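Periplasmic beta-glucosidase (Pseudomonas aeruginosa, PDB 6R5T) probably hydrolyses terminal, non-reducing beta-D-glucosyl residues of beta-glucosides, releasing beta-D-glucose in the periplasm, as a member of glycoside hydrolase family 3. Local coordinates at residues R465-A470 with K504-T509. The protein carries 1 engineered substitution. Residues are numbered along the deposited sequence; the frame is centred on the assembly and turned at random.
Sequences RTARDA and KALKAT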
ATOM      1  N   ARG A 465     -20.054  32.641  19.788  1.00 21.28           N
ATOM      2  CA  ARG A 465     -20.919  33.838  19.858  1.00 21.04           C
ATOM      3  C   ARG A 465     -21.576  34.143  18.527  1.00 20.55           C
ATOM      4  O   ARG A 465     -22.721  34.557  18.510  1.00 22.08           O
ATOM      5  CB  ARG A 465     -20.125  35.105  20.230  1.00 23.45           C
ATOM      6  CG  ARG A 465     -19.662  35.089  21.657  1.00 26.84           C
ATOM      7  CD  ARG A 465     -19.063  36.426  22.053  1.00 26.41           C
ATOM      8  NE  ARG A 465     -17.821  36.733  21.369  1.00 26.04           N
ATOM      9  CZ  ARG A 465     -17.684  37.675  20.451  1.00 27.73           C
ATOM     10  NH1 ARG A 465     -18.717  38.401  20.062  1.00 31.63           N
ATOM     11  NH2 ARG A 465     -16.500  37.899  19.905  1.00 33.24           N
ATOM     12  N   THR A 466     -20.821  34.030  17.422  1.00 16.82           N
ATOM     13  CA  THR A 466     -21.335  34.320  16.087  1.00 18.08           C
ATOM     14  C   THR A 466     -22.437  33.310  15.765  1.00 17.44           C
ATOM     15  O   THR A 466     -23.495  33.717  15.313  1.00 18.85           O
ATOM     16  CB  THR A 466     -20.142  34.282  15.118  1.00 18.71           C
ATOM     17  OG1 THR A 466     -19.204  35.224  15.626  1.00 22.57           O
ATOM     18  CG2 THR A 466     -20.540  34.592  13.705  1.00 21.15           C
ATOM     19  N   ALA A 467     -22.206  32.019  16.045  1.00 18.43           N
ATOM     20  CA  ALA A 467     -23.202  30.971  15.708  1.00 20.00           C
ATOM     21  C   ALA A 467     -24.494  31.202  16.514  1.00 21.36           C
ATOM     22  O   ALA A 467     -25.614  31.139  15.955  1.00 19.37           O
ATOM     23  CB  ALA A 467     -22.617  29.620  15.962  1.00 20.06           C
ATOM     24  N   ARG A 468     -24.335  31.571  17.767  1.00 21.40           N
ATOM     25  CA  ARG A 468     -25.495  31.780  18.683  1.00 23.03           C
ATOM     26  C   ARG A 468     -26.331  32.962  18.189  1.00 24.77           C
ATOM     27  O   ARG A 468     -27.537  32.999  18.438  1.00 25.55           O
ATOM     28  CB  ARG A 468     -24.972  32.022  20.087  1.00 22.18           C
ATOM     29  CG  ARG A 468     -24.471  30.801  20.828  1.00 23.90           C
ATOM     30  CD  ARG A 468     -23.821  31.271  22.104  1.00 26.62           C
ATOM     31  NE  ARG A 468     -22.919  30.278  22.634  1.00 28.01           N
ATOM     32  CZ  ARG A 468     -21.790  30.532  23.227  1.00 24.01           C
ATOM     33  NH1 ARG A 468     -21.380  31.785  23.368  1.00 26.51           N
ATOM     34  NH2 ARG A 468     -21.081  29.529  23.714  1.00 31.20           N
ATOM     35  N   ASP A 469     -25.749  33.887  17.452  1.00 21.69           N
ATOM     36  CA  ASP A 469     -26.458  35.079  16.960  1.00 25.32           C
ATOM     37  C   ASP A 469     -27.059  34.826  15.583  1.00 24.93           C
ATOM     38  O   ASP A 469     -27.563  35.779  14.984  1.00 27.43           O
ATOM     39  CB  ASP A 469     -25.491  36.262  16.935  1.00 29.58           C
ATOM     40  CG  ASP A 469     -26.213  37.597  17.003  1.00 36.17           C
ATOM     41  OD1 ASP A 469     -27.186  37.689  17.801  1.00 41.72           O
ATOM     42  OD2 ASP A 469     -25.805  38.515  16.249  1.00 43.25           O
ATOM     43  N   ALA A 470     -26.971  33.605  15.057  1.00 21.29           N
ATOM     44  CA  ALA A 470     -27.377  33.337  13.664  1.00 22.25           C
ATOM     45  C   ALA A 470     -28.537  32.340  13.624  1.00 20.11           C
ATOM     46  O   ALA A 470     -28.756  31.687  14.625  1.00 23.19           O
ATOM     47  CB  ALA A 470     -26.197  32.827  12.871  1.00 23.17           C
ATOM     48  N   LYS A 504     -17.200  20.409  16.222  1.00 14.63           N
ATOM     49  CA  LYS A 504     -17.884  19.735  17.359  1.00 16.02           C
ATOM     50  C   LYS A 504     -18.542  20.816  18.224  1.00 17.64           C
ATOM     51  O   LYS A 504     -19.693  20.644  18.686  1.00 17.56           O
ATOM     52  CB  LYS A 504     -16.927  18.885  18.170  1.00 18.88           C
ATOM     53  CG  LYS A 504     -16.575  17.573  17.466  1.00 25.56           C
ATOM     54  CD  LYS A 504     -15.517  16.726  18.134  1.00 33.49           C
ATOM     55  CE  LYS A 504     -15.086  15.614  17.188  1.00 38.90           C
ATOM     56  NZ  LYS A 504     -14.368  14.518  17.879  1.00 43.30           N
ATOM     57  N   ALA A 505     -17.834  21.906  18.453  1.00 17.40           N
ATOM     58  CA  ALA A 505     -18.394  23.007  19.284  1.00 19.62           C
ATOM     59  C   ALA A 505     -19.561  23.659  18.566  1.00 18.54           C
ATOM     60  O   ALA A 505     -20.597  23.962  19.206  1.00 19.08           O
ATOM     61  CB  ALA A 505     -17.289  23.984  19.629  1.00 20.08           C
ATOM     62  N   LEU A 506     -19.482  23.851  17.246  1.00 16.77           N
ATOM     63  CA  LEU A 506     -20.595  24.458  16.483  1.00 17.57           C
ATOM     64  C   LEU A 506     -21.805  23.518  16.541  1.00 18.35           C
ATOM     65  O   LEU A 506     -22.946  23.989  16.656  1.00 16.88           O
ATOM     66  CB  LEU A 506     -20.168  24.727  15.041  1.00 18.23           C
ATOM     67  CG  LEU A 506     -19.173  25.858  14.855  1.00 18.39           C
ATOM     68  CD1 LEU A 506     -18.647  25.835  13.434  1.00 19.51           C
ATOM     69  CD2 LEU A 506     -19.796  27.219  15.155  1.00 17.88           C
ATOM     70  N   LYS A 507     -21.586  22.212  16.425  1.00 17.34           N
ATOM     71  CA  LYS A 507     -22.711  21.251  16.451  1.00 18.73           C
ATOM     72  C   LYS A 507     -23.458  21.412  17.779  1.00 19.92           C
ATOM     73  O   LYS A 507     -24.723  21.359  17.761  1.00 21.68           O
ATOM     74  CB  LYS A 507     -22.138  19.840  16.323  1.00 18.96           C
ATOM     75  CG  LYS A 507     -23.122  18.681  16.469  1.00 19.64           C
ATOM     76  CD  LYS A 507     -24.194  18.673  15.443  1.00 21.72           C
ATOM     77  CE  LYS A 507     -25.175  17.518  15.649  1.00 21.95           C
ATOM     78  NZ  LYS A 507     -26.157  17.489  14.546  1.00 25.20           N
ATOM     79  N   ALA A 508     -22.713  21.615  18.852  1.00 20.02           N
ATOM     80  CA  ALA A 508     -23.276  21.655  20.233  1.00 22.90           C
ATOM     81  C   ALA A 508     -24.161  22.903  20.431  1.00 21.87           C
ATOM     82  O   ALA A 508     -24.992  22.932  21.369  1.00 22.55           O
ATOM     83  CB  ALA A 508     -22.156  21.573  21.218  1.00 26.11           C
ATOM     84  N   THR A 509     -24.152  23.857  19.516  1.00 20.11           N
ATOM     85  CA  THR A 509     -25.052  25.052  19.587  1.00 21.46           C
ATOM     86  C   THR A 509     -26.484  24.724  19.188  1.00 24.21           C
ATOM     87  O   THR A 509     -27.381  25.557  19.425  1.00 26.17           O
ATOM     88  CB  THR A 509     -24.598  26.210  18.697  1.00 21.21           C
ATOM     89  OG1 THR A 509     -24.734  25.881  17.296  1.00 20.02           O
ATOM     90  CG2 THR A 509     -23.210  26.661  19.077  1.00 20.43           C
TER
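Two neighbouring helices of the glycoside hydrolase family 3 C-terminal domain, 456-468 and 497-508, meet near their C-terminal ends through the methyl of Ala467, which touches Leu506 in the last turn and Thr509 just beyond it. The small alanine allows a close approach, its CA lying 7.1 Å from CA of Leu506. CB of Ala467 points at the second helix and meets one branch of the leucine, CD2 of Leu506, at 3.8 Å. Leu506 does not aim its CB at the partner; with CG anti to its own carbonyl carbon (chi1 -71°), the end of the chain swings nearer and CD2 does the touching. From Thr509 comes a looser touch, CG2 standing 4.3 Å from CB of Ala467. The helices pack side by side on the mixed sheet of the alpha/beta sandwich of this domain, each leading into a parallel strand, 472-478 and 513-518; Ala467 and Leu506 both rest on Val473 of the former. N and OG1 of Thr509 both turn back to Leu506 O: OG1 of Thr509 donates to it at 2.7 Å, in the carbonyl plane with a C=O...donor angle of 155°. Leu506 O also accepts from Thr509 N at 3.1 Å, while OG1 has a further hydrogen bond with Lys511 N.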